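Long-range contacts in alpha-glucosidase (Pseudoalteromonas sp. K8, PDB 5HQA), which hydrolyses alpha-glucosides as a calcium-binding, chloride-activated enzyme of glycoside hydrolase family 97: residues Gln352-His357 with Tyr377-Ser383; Tyr266-Trp270 with Tyr296-Ala300; Gln59-Gln65 with Val77-Val83. All coordinates share one frame. Numbering follows the deposited sequence.

Interaction 1: residues Gln352-His357 with Tyr377-Ser383; sequences QLIGHH and YEKSNVS
Gln352-His357 is an extended strand, and Tyr377-Ser383 is a helix end with the turn that follows; Leu353 and Val382 have the closest CA atoms, 5.8 Å apart. The helix ends in a Schellman motif: Val382 N bonds Tyr377 O at 2.9 Å and Asn381 N bonds Glu378 O at 3.2 Å, while Asn381, the C-prime residue, takes a positive phi of 64°. The turn leaves Asn381 O facing the strand, where it accepts from Gln352 NE2 at 2.8 Å. The same NE2 donates to Ser383 OG at 3.0 Å, so both amide protons are used; chi1 m and chi2 t carry the Gln352 amide there. Two waters bridge the backbones: one accepts from Leu353 N (2.9 Å) and donates to Asn381 O (2.8 Å), the other donates to Leu353 O (2.7 Å) and accepts from Ser383 N (2.8 Å). The turn leads from helix 363-379 into strand 384-388 in a beta-alpha-beta unit of the TIM barrel that starts with strand 352-358; Gly355 pairs with strand 384-388 by backbone hydrogen bonds. Val382 packs on the strand, its CG2 4.1 Å from Leu353 CD2 and its CG1 3.6 Å from Gly355 N. Tyr377, chi1 m, reaches over Gly355, where a CB would clash with its ring, and Tyr377 OH accepts from His356 N at 3.0 Å. Its ring lies nearly parallel to that of His357 (8°) but slid apart, centroids 5.0 Å; His357 ND1 is hydrogen-bonded to Tyr366 OH. His356 CA-to-CB points away from 377-383, its side chain lying in the glycan pocket, about 3 Å (nearest atoms) from bound AC1.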
loop_
_atom_site.group_PDB
_atom_site.type_symbol
_atom_site.label_atom_id
_atom_site.label_comp_id
_atom_site.label_asym_id
_atom_site.label_seq_id
_atom_site.Cartn_x
_atom_site.Cartn_y
_atom_site.Cartn_z
ATOM N N GLN A 352 3.730 -24.138 -2.746
ATOM C CA GLN A 352 4.262 -23.900 -1.416
ATOM C C GLN A 352 3.165 -23.585 -0.415
ATOM O O GLN A 352 2.096 -23.081 -0.765
ATOM C CB GLN A 352 5.289 -22.779 -1.442
ATOM C CG GLN A 352 6.661 -23.332 -1.725
ATOM C CD GLN A 352 7.653 -22.254 -1.799
ATOM O OE1 GLN A 352 7.591 -21.426 -2.700
ATOM N NE2 GLN A 352 8.566 -22.210 -0.836
ATOM N N LEU A 353 3.432 -23.927 0.842
ATOM C CA LEU A 353 2.629 -23.419 1.940
ATOM C C LEU A 353 3.032 -21.975 2.213
ATOM O O LEU A 353 4.226 -21.661 2.278
ATOM C CB LEU A 353 2.831 -24.280 3.186
ATOM C CG LEU A 353 2.165 -23.831 4.484
ATOM C CD1 LEU A 353 0.653 -23.917 4.375
ATOM C CD2 LEU A 353 2.668 -24.684 5.639
ATOM N N ILE A 354 2.048 -21.092 2.341
ATOM C CA ILE A 354 2.289 -19.712 2.740
ATOM C C ILE A 354 1.956 -19.613 4.224
ATOM O O ILE A 354 0.862 -20.004 4.648
ATOM C CB ILE A 354 1.466 -18.730 1.891
ATOM C CG1 ILE A 354 1.996 -18.748 0.456
ATOM C CG2 ILE A 354 1.508 -17.331 2.468
ATOM C CD1 ILE A 354 1.085 -18.077 -0.533
ATOM N N GLY A 355 2.923 -19.142 5.022
ATOM C CA GLY A 355 2.764 -19.121 6.462
ATOM C C GLY A 355 1.865 -17.987 6.930
ATOM O O GLY A 355 1.523 -17.070 6.180
ATOM N N HIS A 356 1.477 -18.060 8.201
ATOM C CA HIS A 356 0.543 -17.083 8.754
ATOM C C HIS A 356 0.837 -16.893 10.230
ATOM O O HIS A 356 0.823 -17.866 10.992
ATOM C CB HIS A 356 -0.911 -17.518 8.567
ATOM C CG HIS A 356 -1.894 -16.475 8.994
ATOM N ND1 HIS A 356 -2.896 -16.722 9.909
ATOM C CD2 HIS A 356 -2.014 -15.172 8.643
ATOM C CE1 HIS A 356 -3.602 -15.617 10.092
ATOM N NE2 HIS A 356 -3.088 -14.662 9.334
ATOM N N HIS A 357 1.075 -15.642 10.623
ATOM C CA HIS A 357 1.385 -15.251 11.997
ATOM C C HIS A 357 0.424 -14.130 12.382
ATOM O O HIS A 357 0.750 -12.958 12.187
ATOM C CB HIS A 357 2.834 -14.778 12.133
ATOM C CG HIS A 357 3.852 -15.863 11.989
ATOM N ND1 HIS A 357 5.184 -15.596 11.776
ATOM C CD2 HIS A 357 3.741 -17.212 12.036
ATOM C CE1 HIS A 357 5.853 -16.734 11.691
ATOM N NE2 HIS A 357 5.000 -17.729 11.849
ATOM N N TYR A 377 9.515 -22.364 9.750
ATOM C CA TYR A 377 9.072 -22.138 8.384
ATOM C C TYR A 377 10.199 -22.370 7.384
ATOM O O TYR A 377 9.975 -22.970 6.324
ATOM C CB TYR A 377 8.502 -20.732 8.265
ATOM C CG TYR A 377 7.030 -20.660 8.585
ATOM C CD1 TYR A 377 6.238 -21.808 8.606
ATOM C CD2 TYR A 377 6.425 -19.442 8.853
ATOM C CE1 TYR A 377 4.875 -21.734 8.883
ATOM C CE2 TYR A 377 5.075 -19.358 9.126
ATOM C CZ TYR A 377 4.304 -20.495 9.143
ATOM O OH TYR A 377 2.955 -20.369 9.415
ATOM N N GLU A 378 11.419 -21.921 7.699
ATOM C CA GLU A 378 12.533 -22.188 6.796
ATOM C C GLU A 378 12.750 -23.686 6.641
ATOM O O GLU A 378 12.909 -24.187 5.521
ATOM C CB GLU A 378 13.813 -21.509 7.287
ATOM C CG GLU A 378 14.964 -21.682 6.288
ATOM C CD GLU A 378 16.185 -20.802 6.564
ATOM O OE1 GLU A 378 16.426 -20.428 7.734
ATOM O OE2 GLU A 378 16.914 -20.490 5.592
ATOM N N LYS A 379 12.718 -24.421 7.756
ATOM C CA LYS A 379 12.821 -25.876 7.707
ATOM C C LYS A 379 11.684 -26.491 6.900
ATOM O O LYS A 379 11.858 -27.544 6.280
ATOM C CB LYS A 379 12.839 -26.426 9.134
ATOM C CG LYS A 379 12.690 -27.928 9.249
ATOM C CD LYS A 379 12.517 -28.361 10.699
ATOM C CE LYS A 379 12.407 -29.879 10.804
ATOM N NZ LYS A 379 12.253 -30.339 12.214
ATOM N N SER A 380 10.525 -25.841 6.870
ATOM C CA SER A 380 9.347 -26.384 6.211
ATOM C C SER A 380 9.168 -25.894 4.777
ATOM O O SER A 380 8.072 -26.045 4.225
ATOM C CB SER A 380 8.093 -26.047 7.027
ATOM O OG SER A 380 8.197 -26.560 8.344
ATOM N N ASN A 381 10.194 -25.292 4.169
ATOM C CA ASN A 381 10.104 -24.839 2.778
ATOM C C ASN A 381 9.044 -23.737 2.604
ATOM O O ASN A 381 8.385 -23.639 1.565
ATOM C CB ASN A 381 9.830 -26.036 1.847
ATOM C CG ASN A 381 9.896 -25.683 0.360
ATOM O OD1 ASN A 381 10.726 -24.869 -0.065
ATOM N ND2 ASN A 381 9.006 -26.299 -0.439
ATOM N N VAL A 382 8.853 -22.896 3.620
ATOM C CA VAL A 382 7.921 -21.769 3.548
ATOM C C VAL A 382 8.717 -20.515 3.199
ATOM O O VAL A 382 9.643 -20.141 3.927
ATOM C CB VAL A 382 7.147 -21.592 4.867
ATOM C CG1 VAL A 382 6.355 -20.276 4.866
ATOM C CG2 VAL A 382 6.208 -22.785 5.103
ATOM N N SER A 383 8.357 -19.861 2.086
ATOM C CA SER A 383 9.069 -18.682 1.598
ATOM C C SER A 383 8.328 -17.365 1.791
ATOM O O SER A 383 8.957 -16.308 1.682
ATOM C CB SER A 383 9.380 -18.827 0.103
ATOM O OG SER A 383 10.331 -19.847 -0.115
HETATM O O HOH W 1 5.833 -19.907 0.918
HETATM O O HOH W 2 6.024 -25.131 1.350
#

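Interaction 2: residues Tyr266-Trp270 with Tyr296-Ala300; sequences YIGIW and YMDFA. With AC1 (4,6-dideoxy-4-{[(1S,4R,5S,6S)-4,5,6-trihydroxy-3-(hydroxymethyl)cyclohex-2-en-1-yl]amino}-alpha-D-glucopyranose), chain B.
This is buried strand-on-helix packing in the TIM barrel of the enzyme: barrel strand 264-269, between strands 307-310 and 527-529, lies against helix 290-303 of the outer layer. The segment axes approach to 9.1 Å and run nearly antiparallel, at 164°, with Ile267 CA 7.1 Å from Ala300 CA and Gly268 CA 7.2 Å from Tyr296 CA. Ile267 (chi1 p, chi2 t) points at the helix and sets its CD1 among three residues: 3.9 Å from Tyr296 CD2, 3.7 Å from Phe299 CD2 at the ring edge, and 3.8 Å from Ala300 CB. Tyr296, chi1 m, brings its ring up to the strand at Gly268 and Ile269. Ile269 CG1 makes a CH-pi contact over its face, 3.7 Å from the centroid and 14° off the normal, while Tyr296 CE2 comes within 3.2 Å of Gly268 O. Pro534 of helix 534-538 also touches Tyr296 and Phe299. A water joins backbone to hydroxyl, accepting from Trp270 N at 3.0 Å and hydrogen-bonded to Tyr296 OH at 3.0 Å. Past the strand, Trp270, at the N-cap position of the next helix, turns its indole into the glycan pocket, where Trp270 NE1 donates to AC1 O3B at 3.1 Å and, weakly, to AC1 O4 at 3.0 Å.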
loop_
_atom_site.group_PDB
_atom_site.type_symbol
_atom_site.label_atom_id
_atom_site.label_comp_id
_atom_site.label_asym_id
_atom_site.label_seq_id
_atom_site.Cartn_x
_atom_site.Cartn_y
_atom_site.Cartn_z
ATOM N N TYR A 266 -1.632 -16.680 -5.550
ATOM C CA TYR A 266 -1.853 -17.676 -4.513
ATOM C C TYR A 266 -3.339 -17.818 -4.229
ATOM O O TYR A 266 -4.152 -16.967 -4.595
ATOM C CB TYR A 266 -1.076 -17.339 -3.222
ATOM C CG TYR A 266 -1.555 -16.138 -2.437
ATOM C CD1 TYR A 266 -1.294 -14.840 -2.871
ATOM C CD2 TYR A 266 -2.229 -16.302 -1.236
ATOM C CE1 TYR A 266 -1.719 -13.736 -2.140
ATOM C CE2 TYR A 266 -2.654 -15.208 -0.496
ATOM C CZ TYR A 266 -2.397 -13.928 -0.955
ATOM O OH TYR A 266 -2.826 -12.847 -0.222
ATOM N N ILE A 267 -3.681 -18.939 -3.595
ATOM C CA ILE A 267 -5.020 -19.172 -3.073
ATOM C C ILE A 267 -4.881 -19.423 -1.579
ATOM O O ILE A 267 -3.771 -19.409 -1.036
ATOM C CB ILE A 267 -5.707 -20.358 -3.768
ATOM C CG1 ILE A 267 -4.904 -21.643 -3.533
ATOM C CG2 ILE A 267 -5.887 -20.073 -5.264
ATOM C CD1 ILE A 267 -5.467 -22.857 -4.258
ATOM N N GLY A 268 -5.993 -19.661 -0.895
ATOM C CA GLY A 268 -5.845 -19.888 0.520
ATOM C C GLY A 268 -7.058 -20.455 1.207
ATOM O O GLY A 268 -8.189 -20.224 0.780
ATOM N N ILE A 269 -6.818 -21.229 2.263
ATOM C CA ILE A 269 -7.852 -21.550 3.237
ATOM C C ILE A 269 -8.021 -20.278 4.055
ATOM O O ILE A 269 -7.192 -19.959 4.914
ATOM C CB ILE A 269 -7.474 -22.755 4.099
ATOM C CG1 ILE A 269 -7.373 -23.999 3.218
ATOM C CG2 ILE A 269 -8.491 -22.966 5.215
ATOM C CD1 ILE A 269 -6.758 -25.214 3.909
ATOM N N TRP A 270 -9.057 -19.508 3.724
ATOM C CA TRP A 270 -9.131 -18.108 4.120
ATOM C C TRP A 270 -10.563 -17.582 4.020
ATOM O O TRP A 270 -11.200 -17.316 5.042
ATOM C CB TRP A 270 -8.185 -17.260 3.258
ATOM C CG TRP A 270 -8.265 -15.820 3.635
ATOM C CD1 TRP A 270 -7.772 -15.247 4.774
ATOM C CD2 TRP A 270 -8.912 -14.767 2.902
ATOM N NE1 TRP A 270 -8.068 -13.902 4.794
ATOM C CE2 TRP A 270 -8.771 -13.584 3.659
ATOM C CE3 TRP A 270 -9.602 -14.712 1.685
ATOM C CZ2 TRP A 270 -9.291 -12.359 3.238
ATOM C CZ3 TRP A 270 -10.122 -13.496 1.268
ATOM C CH2 TRP A 270 -9.964 -12.336 2.043
ATOM N N TYR A 296 -6.351 -27.945 -1.477
ATOM C CA TYR A 296 -6.012 -26.652 -2.072
ATOM C C TYR A 296 -4.712 -26.729 -2.868
ATOM O O TYR A 296 -4.596 -26.114 -3.937
ATOM C CB TYR A 296 -5.916 -25.579 -0.984
ATOM C CG TYR A 296 -7.240 -24.924 -0.639
ATOM C CD1 TYR A 296 -8.236 -25.628 0.030
ATOM C CD2 TYR A 296 -7.489 -23.596 -0.980
ATOM C CE1 TYR A 296 -9.443 -25.028 0.344
ATOM C CE2 TYR A 296 -8.698 -22.987 -0.668
ATOM C CZ TYR A 296 -9.667 -23.710 -0.008
ATOM O OH TYR A 296 -10.868 -23.114 0.304
ATOM N N MET A 297 -3.719 -27.475 -2.370
ATOM C CA MET A 297 -2.462 -27.595 -3.107
ATOM C C MET A 297 -2.670 -28.289 -4.442
ATOM O O MET A 297 -2.060 -27.904 -5.448
ATOM C CB MET A 297 -1.423 -28.346 -2.276
ATOM C CG MET A 297 -0.806 -27.483 -1.190
ATOM S SD MET A 297 0.037 -28.480 0.053
ATOM C CE MET A 297 1.677 -27.897 -0.098
ATOM N N ASP A 298 -3.520 -29.321 -4.471
ATOM C CA ASP A 298 -3.843 -29.986 -5.732
ATOM C C ASP A 298 -4.448 -28.998 -6.717
ATOM O O ASP A 298 -4.078 -28.970 -7.894
ATOM C CB ASP A 298 -4.809 -31.150 -5.496
ATOM C CG ASP A 298 -4.163 -32.317 -4.769
ATOM O OD1 ASP A 298 -2.920 -32.458 -4.829
ATOM O OD2 ASP A 298 -4.909 -33.110 -4.149
ATOM N N PHE A 299 -5.392 -28.183 -6.246
ATOM C CA PHE A 299 -6.007 -27.174 -7.100
ATOM C C PHE A 299 -4.969 -26.175 -7.589
ATOM O O PHE A 299 -4.921 -25.844 -8.781
ATOM C CB PHE A 299 -7.128 -26.466 -6.327
ATOM C CG PHE A 299 -7.868 -25.423 -7.126
ATOM C CD1 PHE A 299 -8.990 -25.766 -7.866
ATOM C CD2 PHE A 299 -7.452 -24.093 -7.119
ATOM C CE1 PHE A 299 -9.677 -24.808 -8.593
ATOM C CE2 PHE A 299 -8.133 -23.133 -7.848
ATOM C CZ PHE A 299 -9.252 -23.493 -8.587
ATOM N N ALA A 300 -4.128 -25.677 -6.677
ATOM C CA ALA A 300 -3.093 -24.723 -7.064
ATOM C C ALA A 300 -2.155 -25.316 -8.107
ATOM O O ALA A 300 -1.795 -24.644 -9.082
ATOM C CB ALA A 300 -2.306 -24.268 -5.837
HETATM C C1 AC1 B . -11.238 -7.112 12.462
HETATM O O2 AC1 B . -10.457 -4.932 11.852
HETATM C C2 AC1 B . -10.087 -6.321 11.858
HETATM C C4A AC1 B . -7.220 -12.355 8.258
HETATM C C3 AC1 B . -9.742 -6.807 10.475
HETATM O O3 AC1 B . -8.702 -5.994 9.904
HETATM C C4 AC1 B . -9.350 -8.260 10.528
HETATM N N4A AC1 B . -8.715 -8.753 9.265
HETATM C C5 AC1 B . -10.697 -8.914 10.794
HETATM O O5 AC1 B . -11.100 -8.580 12.187
HETATM C C6 AC1 B . -10.717 -10.403 10.634
HETATM C C1B AC1 B . -7.431 -9.516 9.458
HETATM C C2B AC1 B . -6.787 -9.930 7.975
HETATM O O2B AC1 B . -6.759 -8.749 7.174
HETATM C C3B AC1 B . -7.490 -10.997 7.390
HETATM O O3B AC1 B . -7.084 -11.268 6.025
HETATM O O4 AC1 B . -8.020 -13.413 7.769
HETATM C C5B AC1 B . -7.465 -12.181 9.671
HETATM C C7B AC1 B . -7.544 -10.674 10.280
HETATM C C6B AC1 B . -7.043 -13.330 10.601
HETATM O O6B AC1 B . -5.653 -13.314 10.692
HETATM O O HOH W 3 -11.178 -20.510 1.845
#

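Interaction 3: residues Gln59-Gln65 with Val77-Val83; sequences QQSTNTQ and VDQHNEV. With FMT (formic acid), chain I.
His80 ND1 donates to Asp78 OD1 at 2.7 Å and His80 NE2 to Glu82 OE1 at 3.2 Å, so one imidazole (chi1 p) joins two carboxylates on its own strand. Glu82 OE2 has a salt bridge to Arg100 NH1 on strand 95-104; Glu82 OE1 also accepts from a water at 2.7 Å, which is hydrogen-bonded to Thr62 OG1 at 2.7 Å. Gln79 NE2 donates to Asn63 OD1 at 2.8 Å. Gln60 NE2 donates at 2.9 Å to O2 of a formate, probably from the crystallisation liquor, that Arg100 NH2 also binds. Backbone bonds come in pairs: Gln60 N to Glu82 O 3.0 Å and Glu82 N to Gln60 O 2.8 Å; Thr62 N to His80 O 2.9 Å and His80 N to Thr62 O 3.0 Å; Thr64 N to Asp78 O 2.9 Å and Asp78 N to Thr64 O 2.8 Å. Non-hydrogen-bonded pairs Gln59-Val83, Ser61-Asn81, Asn63-Gln79 and Gln65-Val77 alternate with these hydrogen-bonded pairs. The strands form a regular antiparallel beta hairpin at 177°, axes 4.6 Å apart, at the border of a large N-terminal-domain sheet, 53-67 being one of its two edge strands. Side-chain packing follows the pairs: Thr64 CG2 sits 3.9 Å from Asp78 CB, and Gln59 CG 4.2 Å from Val83 CG2.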
loop_
_atom_site.group_PDB
_atom_site.type_symbol
_atom_site.label_atom_id
_atom_site.label_comp_id
_atom_site.label_asym_id
_atom_site.label_seq_id
_atom_site.Cartn_x
_atom_site.Cartn_y
_atom_site.Cartn_z
ATOM N N GLN A 59 23.331 23.362 -3.859
ATOM C CA GLN A 59 22.539 22.874 -4.981
ATOM C C GLN A 59 23.244 21.713 -5.666
ATOM O O GLN A 59 24.455 21.757 -5.900
ATOM C CB GLN A 59 22.302 23.985 -6.004
ATOM C CG GLN A 59 21.670 25.228 -5.426
ATOM C CD GLN A 59 21.746 26.395 -6.391
ATOM O OE1 GLN A 59 22.299 26.272 -7.490
ATOM N NE2 GLN A 59 21.194 27.537 -5.988
ATOM N N GLN A 60 22.472 20.681 -5.999
ATOM C CA GLN A 60 22.967 19.581 -6.810
ATOM C C GLN A 60 21.778 18.978 -7.543
ATOM O O GLN A 60 20.642 19.430 -7.396
ATOM C CB GLN A 60 23.727 18.554 -5.966
ATOM C CG GLN A 60 22.958 17.931 -4.841
ATOM C CD GLN A 60 23.889 17.383 -3.763
ATOM O OE1 GLN A 60 24.913 16.767 -4.062
ATOM N NE2 GLN A 60 23.545 17.626 -2.506
ATOM N N SER A 61 22.045 17.967 -8.358
ATOM C CA SER A 61 20.978 17.432 -9.189
ATOM C C SER A 61 21.304 15.994 -9.554
ATOM O O SER A 61 22.452 15.548 -9.452
ATOM C CB SER A 61 20.782 18.277 -10.450
ATOM O OG SER A 61 21.973 18.276 -11.229
ATOM N N THR A 62 20.270 15.282 -10.005
ATOM C CA THR A 62 20.354 13.864 -10.312
ATOM C C THR A 62 19.641 13.601 -11.627
ATOM O O THR A 62 18.556 14.140 -11.879
ATOM C CB THR A 62 19.720 13.019 -9.190
ATOM O OG1 THR A 62 20.478 13.175 -7.984
ATOM C CG2 THR A 62 19.669 11.544 -9.554
ATOM N N ASN A 63 20.254 12.767 -12.462
ATOM C CA ASN A 63 19.600 12.301 -13.685
ATOM C C ASN A 63 20.081 10.870 -13.910
ATOM O O ASN A 63 21.044 10.639 -14.642
ATOM C CB ASN A 63 19.914 13.189 -14.880
ATOM C CG ASN A 63 19.286 12.674 -16.151
ATOM O OD1 ASN A 63 18.370 11.861 -16.115
ATOM N ND2 ASN A 63 19.777 13.138 -17.283
ATOM N N THR A 64 19.397 9.917 -13.282
ATOM C CA THR A 64 19.851 8.541 -13.309
ATOM C C THR A 64 18.647 7.610 -13.400
ATOM O O THR A 64 17.495 8.049 -13.443
ATOM C CB THR A 64 20.710 8.239 -12.078
ATOM O OG1 THR A 64 21.326 6.960 -12.248
ATOM C CG2 THR A 64 19.860 8.222 -10.813
ATOM N N GLN A 65 18.925 6.308 -13.446
ATOM C CA GLN A 65 17.874 5.301 -13.455
ATOM C C GLN A 65 18.400 4.048 -12.770
ATOM O O GLN A 65 19.609 3.823 -12.697
ATOM C CB GLN A 65 17.411 4.990 -14.878
ATOM C CG GLN A 65 18.467 4.322 -15.733
ATOM C CD GLN A 65 17.946 3.981 -17.111
ATOM O OE1 GLN A 65 17.343 4.824 -17.783
ATOM N NE2 GLN A 65 18.151 2.731 -17.534
ATOM N N VAL A 77 13.199 5.853 -13.319
ATOM C CA VAL A 77 13.978 7.039 -13.650
ATOM C C VAL A 77 13.940 8.001 -12.468
ATOM O O VAL A 77 12.871 8.253 -11.898
ATOM C CB VAL A 77 13.427 7.702 -14.923
ATOM C CG1 VAL A 77 14.014 9.100 -15.106
ATOM C CG2 VAL A 77 13.706 6.819 -16.133
ATOM N N ASP A 78 15.109 8.530 -12.092
ATOM C CA ASP A 78 15.251 9.501 -11.004
ATOM C C ASP A 78 15.854 10.778 -11.590
ATOM O O ASP A 78 17.064 10.850 -11.814
ATOM C CB ASP A 78 16.127 8.943 -9.879
ATOM C CG ASP A 78 16.220 9.888 -8.672
ATOM O OD1 ASP A 78 15.738 11.038 -8.759
ATOM O OD2 ASP A 78 16.783 9.484 -7.629
ATOM N N GLN A 79 15.020 11.787 -11.836
ATOM C CA GLN A 79 15.484 13.087 -12.322
ATOM C C GLN A 79 14.952 14.156 -11.385
ATOM O O GLN A 79 13.736 14.353 -11.298
ATOM C CB GLN A 79 15.014 13.351 -13.749
ATOM C CG GLN A 79 15.615 12.399 -14.758
ATOM C CD GLN A 79 14.989 12.511 -16.145
ATOM O OE1 GLN A 79 13.797 12.805 -16.286
ATOM N NE2 GLN A 79 15.796 12.265 -17.175
ATOM N N HIS A 80 15.848 14.845 -10.683
ATOM C CA HIS A 80 15.388 15.874 -9.764
ATOM C C HIS A 80 16.491 16.898 -9.556
ATOM O O HIS A 80 17.674 16.626 -9.784
ATOM C CB HIS A 80 14.938 15.283 -8.415
ATOM C CG HIS A 80 16.057 14.744 -7.573
ATOM N ND1 HIS A 80 16.448 13.420 -7.609
ATOM C CD2 HIS A 80 16.850 15.344 -6.649
ATOM C CE1 HIS A 80 17.440 13.231 -6.754
ATOM N NE2 HIS A 80 17.707 14.385 -6.165
ATOM N N ASN A 81 16.080 18.093 -9.150
ATOM C CA ASN A 81 17.001 19.076 -8.606
ATOM C C ASN A 81 16.897 19.045 -7.089
ATOM O O ASN A 81 15.845 18.740 -6.528
ATOM C CB ASN A 81 16.700 20.477 -9.134
ATOM C CG ASN A 81 16.978 20.605 -10.610
ATOM O OD1 ASN A 81 17.965 20.061 -11.113
ATOM N ND2 ASN A 81 16.110 21.317 -11.322
ATOM N N GLU A 82 18.005 19.354 -6.431
ATOM C CA GLU A 82 18.130 19.181 -4.994
ATOM C C GLU A 82 18.737 20.439 -4.398
ATOM O O GLU A 82 19.632 21.043 -4.996
ATOM C CB GLU A 82 19.006 17.966 -4.699
ATOM C CG GLU A 82 19.150 17.563 -3.245
ATOM C CD GLU A 82 19.853 16.214 -3.123
ATOM O OE1 GLU A 82 19.857 15.452 -4.115
ATOM O OE2 GLU A 82 20.414 15.912 -2.057
ATOM N N VAL A 83 18.240 20.854 -3.238
ATOM C CA VAL A 83 18.894 21.918 -2.485
ATOM C C VAL A 83 18.874 21.544 -1.012
ATOM O O VAL A 83 17.863 21.065 -0.490
ATOM C CB VAL A 83 18.247 23.302 -2.717
ATOM C CG1 VAL A 83 16.833 23.365 -2.137
ATOM C CG2 VAL A 83 19.149 24.420 -2.126
HETATM C C FMT I . 24.833 18.459 0.418
HETATM O O1 FMT I . 24.450 18.650 1.573
HETATM O O2 FMT I . 25.117 17.346 -0.037
HETATM O O HOH W 4 20.925 15.394 -6.602
#

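Interactions 1 and 2 are buried and belong to one TIM barrel. Interaction 2 sets a strand of the parallel sheet against an outer helix, interaction 1 another strand against a helix end and the turn that follows. They touch where Ile354 CD1 packs 3.5 Å from Tyr266 CB; His356 on one strand and Trp270 just past the other reach the glycan pocket. Direct hydrogen bonds and water bridges tie interaction 1, whereas interaction 2 is mainly apolar and aromatic. Interaction 3, its centre about 41 and 45 Å from those of interactions 1 and 2, is partly exposed and rests on backbone pairing, with one amide-amide bond across the strands and charged side chains linked along one of them.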